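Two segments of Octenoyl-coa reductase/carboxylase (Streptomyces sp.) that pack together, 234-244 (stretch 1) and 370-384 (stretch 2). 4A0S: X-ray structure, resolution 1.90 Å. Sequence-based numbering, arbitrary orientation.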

# COMPACT_ATOMS: atom_id res chain seq x y z
N GLY A 234 -4.17 -25.11 -1.84
CA GLY A 234 -5.43 -24.86 -1.13
C GLY A 234 -5.31 -25.26 0.32
O GLY A 234 -5.82 -24.58 1.21
N SER A 235 -4.60 -26.35 0.57
CA SER A 235 -4.46 -26.86 1.92
C SER A 235 -3.74 -25.88 2.82
O SER A 235 -3.95 -25.88 4.03
CB SER A 235 -3.72 -28.19 1.92
OG SER A 235 -4.54 -29.18 1.34
N TYR A 236 -2.90 -25.05 2.24
CA TYR A 236 -2.27 -23.98 3.03
C TYR A 236 -3.06 -22.70 3.00
O TYR A 236 -3.16 -22.02 4.02
CB TYR A 236 -0.84 -23.74 2.59
CG TYR A 236 0.02 -24.92 2.92
CD1 TYR A 236 0.29 -25.26 4.25
CD2 TYR A 236 0.55 -25.72 1.91
CE1 TYR A 236 1.08 -26.38 4.56
CE2 TYR A 236 1.33 -26.83 2.21
CZ TYR A 236 1.58 -27.15 3.53
OH TYR A 236 2.36 -28.24 3.83
N ALA A 237 -3.61 -22.38 1.83
CA ALA A 237 -4.47 -21.21 1.69
C ALA A 237 -5.54 -21.25 2.77
O ALA A 237 -5.76 -20.27 3.47
CB ALA A 237 -5.09 -21.18 0.30
N ILE A 238 -6.17 -22.41 2.92
CA ILE A 238 -7.19 -22.58 3.96
C ILE A 238 -6.66 -22.18 5.33
O ILE A 238 -7.32 -21.49 6.10
CB ILE A 238 -7.69 -24.05 4.03
CG1 ILE A 238 -8.61 -24.32 2.84
CG2 ILE A 238 -8.40 -24.33 5.37
CD1 ILE A 238 -8.72 -25.80 2.51
N GLN A 239 -5.45 -22.62 5.64
CA GLN A 239 -4.88 -22.38 6.95
C GLN A 239 -4.53 -20.92 7.16
O GLN A 239 -4.79 -20.38 8.24
CB GLN A 239 -3.67 -23.25 7.15
CG GLN A 239 -4.02 -24.71 7.16
CD GLN A 239 -2.87 -25.49 7.66
OE1 GLN A 239 -2.51 -25.39 8.84
NE2 GLN A 239 -2.21 -26.20 6.77
N PHE A 240 -3.97 -20.30 6.14
CA PHE A 240 -3.66 -18.88 6.24
C PHE A 240 -4.94 -18.06 6.36
O PHE A 240 -4.98 -17.10 7.13
CB PHE A 240 -2.86 -18.42 5.04
CG PHE A 240 -1.50 -19.01 4.98
CD1 PHE A 240 -0.70 -19.07 6.12
CD2 PHE A 240 -1.02 -19.53 3.79
CE1 PHE A 240 0.58 -19.65 6.06
CE2 PHE A 240 0.25 -20.10 3.73
CZ PHE A 240 1.04 -20.15 4.86
N VAL A 241 -5.98 -18.46 5.64
CA VAL A 241 -7.25 -17.75 5.72
C VAL A 241 -7.79 -17.87 7.14
O VAL A 241 -8.08 -16.88 7.83
CB VAL A 241 -8.25 -18.24 4.68
CG1 VAL A 241 -9.61 -17.55 4.88
CG2 VAL A 241 -7.72 -17.96 3.26
N LYS A 242 -7.87 -19.10 7.62
CA LYS A 242 -8.40 -19.35 8.94
C LYS A 242 -7.54 -18.65 9.98
O LYS A 242 -8.05 -17.90 10.80
CB LYS A 242 -8.46 -20.84 9.21
CG LYS A 242 -9.60 -21.52 8.47
CD LYS A 242 -9.67 -23.01 8.79
CE LYS A 242 -9.98 -23.22 10.29
NZ LYS A 242 -11.34 -22.69 10.68
N ASN A 243 -6.22 -18.88 9.92
CA ASN A 243 -5.32 -18.31 10.90
C ASN A 243 -5.36 -16.79 10.88
O ASN A 243 -5.12 -16.15 11.91
CB ASN A 243 -3.89 -18.80 10.72
CG ASN A 243 -2.99 -18.41 11.88
OD1 ASN A 243 -3.25 -18.76 13.04
ND2 ASN A 243 -1.92 -17.67 11.58
N GLY A 244 -5.65 -16.23 9.71
CA GLY A 244 -5.76 -14.78 9.54
C GLY A 244 -7.07 -14.21 10.03
O GLY A 244 -7.25 -13.00 10.01
N ALA A 370 8.38 -15.71 6.95
CA ALA A 370 7.10 -15.44 7.61
C ALA A 370 6.28 -16.72 7.64
O ALA A 370 5.66 -17.06 8.65
CB ALA A 370 6.36 -14.37 6.87
N THR A 371 6.26 -17.41 6.51
CA THR A 371 5.56 -18.69 6.42
C THR A 371 6.11 -19.65 7.46
O THR A 371 5.38 -20.26 8.24
CB THR A 371 5.67 -19.26 5.00
OG1 THR A 371 5.07 -18.34 4.09
CG2 THR A 371 4.96 -20.62 4.91
N ASN A 372 7.43 -19.77 7.47
CA ASN A 372 8.12 -20.68 8.38
C ASN A 372 7.78 -20.35 9.83
O ASN A 372 7.59 -21.25 10.63
CB ASN A 372 9.63 -20.60 8.15
CG ASN A 372 10.34 -21.82 8.67
OD1 ASN A 372 9.81 -22.93 8.64
ND2 ASN A 372 11.56 -21.63 9.13
N ARG A 373 7.67 -19.07 10.15
CA ARG A 373 7.30 -18.65 11.49
C ARG A 373 5.94 -19.16 11.89
O ARG A 373 5.71 -19.48 13.05
CB ARG A 373 7.34 -17.14 11.61
CG ARG A 373 8.73 -16.65 11.72
CD ARG A 373 8.77 -15.18 11.46
NE ARG A 373 10.10 -14.68 11.75
CZ ARG A 373 10.44 -13.40 11.69
NH1 ARG A 373 9.56 -12.48 11.33
NH2 ARG A 373 11.68 -13.05 11.98
N LEU A 374 5.03 -19.22 10.93
CA LEU A 374 3.69 -19.70 11.22
C LEU A 374 3.70 -21.20 11.43
O LEU A 374 2.89 -21.73 12.17
CB LEU A 374 2.74 -19.32 10.11
CG LEU A 374 2.47 -17.81 10.03
CD1 LEU A 374 1.64 -17.48 8.79
CD2 LEU A 374 1.77 -17.31 11.29
N PHE A 375 4.62 -21.90 10.76
CA PHE A 375 4.78 -23.33 11.01
C PHE A 375 5.42 -23.54 12.37
O PHE A 375 5.01 -24.43 13.12
CB PHE A 375 5.61 -23.99 9.92
CG PHE A 375 4.82 -24.30 8.71
CD1 PHE A 375 4.10 -25.48 8.63
CD2 PHE A 375 4.73 -23.38 7.67
CE1 PHE A 375 3.33 -25.77 7.51
CE2 PHE A 375 3.96 -23.66 6.54
CZ PHE A 375 3.26 -24.86 6.46
N GLU A 376 6.40 -22.69 12.66
CA GLU A 376 7.20 -22.77 13.88
C GLU A 376 6.34 -22.67 15.14
O GLU A 376 6.62 -23.35 16.12
CB GLU A 376 8.28 -21.69 13.89
CG GLU A 376 9.51 -22.07 13.09
CD GLU A 376 10.50 -20.93 13.00
OE1 GLU A 376 10.09 -19.78 13.26
OE2 GLU A 376 11.68 -21.18 12.71
N SER A 377 5.30 -21.84 15.07
CA SER A 377 4.37 -21.64 16.19
C SER A 377 3.26 -22.69 16.20
O SER A 377 2.51 -22.80 17.17
CB SER A 377 3.72 -20.27 16.06
OG SER A 377 2.89 -20.26 14.92
N GLY A 378 3.12 -23.41 15.09
CA GLY A 378 2.06 -24.41 14.98
C GLY A 378 0.75 -23.77 14.56
O GLY A 378 -0.27 -24.45 14.47
N ALA A 379 0.79 -22.46 14.27
CA ALA A 379 -0.39 -21.78 13.77
C ALA A 379 -0.85 -22.43 12.47
O ALA A 379 -2.04 -22.53 12.21
CB ALA A 379 -0.09 -20.32 13.53
N VAL A 380 0.13 -22.85 11.68
CA VAL A 380 -0.12 -23.48 10.40
C VAL A 380 0.62 -24.82 10.47
O VAL A 380 1.69 -24.93 11.10
CB VAL A 380 0.37 -22.58 9.25
CG1 VAL A 380 0.38 -23.30 7.93
CG2 VAL A 380 -0.52 -21.32 9.16
N VAL A 381 0.04 -25.84 9.85
CA VAL A 381 0.54 -27.20 9.97
C VAL A 381 0.74 -27.77 8.58
O VAL A 381 0.11 -27.31 7.62
CB VAL A 381 -0.41 -28.09 10.79
CG1 VAL A 381 -0.61 -27.52 12.22
CG2 VAL A 381 -1.76 -28.31 10.05
N PRO A 382 1.64 -28.78 8.47
CA PRO A 382 1.96 -29.37 7.18
C PRO A 382 0.72 -30.09 6.67
O PRO A 382 -0.04 -30.64 7.46
CB PRO A 382 3.05 -30.38 7.52
CG PRO A 382 3.66 -29.86 8.75
CD PRO A 382 2.52 -29.29 9.53
N ALA A 383 0.56 -30.04 5.35
CA ALA A 383 -0.58 -30.60 4.66
C ALA A 383 -0.20 -31.97 4.10
O ALA A 383 -0.77 -32.41 3.11
CB ALA A 383 -0.99 -29.67 3.53
N MET A 384 0.76 -32.64 4.73
CA MET A 384 1.21 -33.93 4.23
C MET A 384 0.09 -34.93 4.40
O MET A 384 -0.54 -34.99 5.43
CB MET A 384 2.45 -34.39 4.97
CG MET A 384 3.04 -35.67 4.44
SD MET A 384 4.46 -36.06 5.42
CE MET A 384 3.68 -36.75 6.89
O HOH W 1 -3.83 -24.43 10.63
O HOH W 2 -3.95 -21.43 13.60

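The amide of one glutamine, Q239, pairs with the backbone of V381 as if it were another peptide group: V381 N donates to Q239 OE1 (2.8 Å), and Q239 NE2 donates to V381 O (2.7 Å). The bonds are well directed, at 159° and 171° respectively. The side-chain amide thus serves both the N and the O of V381, whose backbone is extended. The primary amide of Q239 has a second proton to give, and Q239 NE2 also donates to S235 O, one turn earlier, at 3.3 Å. Glutamine suits this place because its terminal group carries donor and acceptor together; its CA-to-CB bond points toward stretch 2, and with chi1 m and chi2 t its end reaches V381.

Y236 continues the polar line. Its OH accepts a hydrogen bond from A383 N (3.0 Å), while A383 CB lies over one face of the ring, 4.1 Å from the centroid. The small methyl of A383 also reaches S235, with the two CB atoms 3.5 Å apart. Beside it, the Y236 ring meets F375 obliquely, Y236 CE1 lying 3.3 Å from F375 CZ.

One turn further along the helix the contact becomes apolar. The end of F240 approaches stretch 2, and its CE1 lies 3.6 Å from L374 CD1 and 3.7 Å from V380 CG2; T371 CG2 sits at the ring edge, 3.9 Å from F240 CZ. These buried side chains pack between two helices whose axes cross at 77° and come no closer than 12.4 Å.

At the more open end, water joins the stretches. A379 O accepts from two waters, one also donating to Q239 OE1 and the other to N243 OD1. G378, with positive phi, leads the chain out of the helix into this loop; a side chain there would be jammed against the preceding carbonyl oxygen.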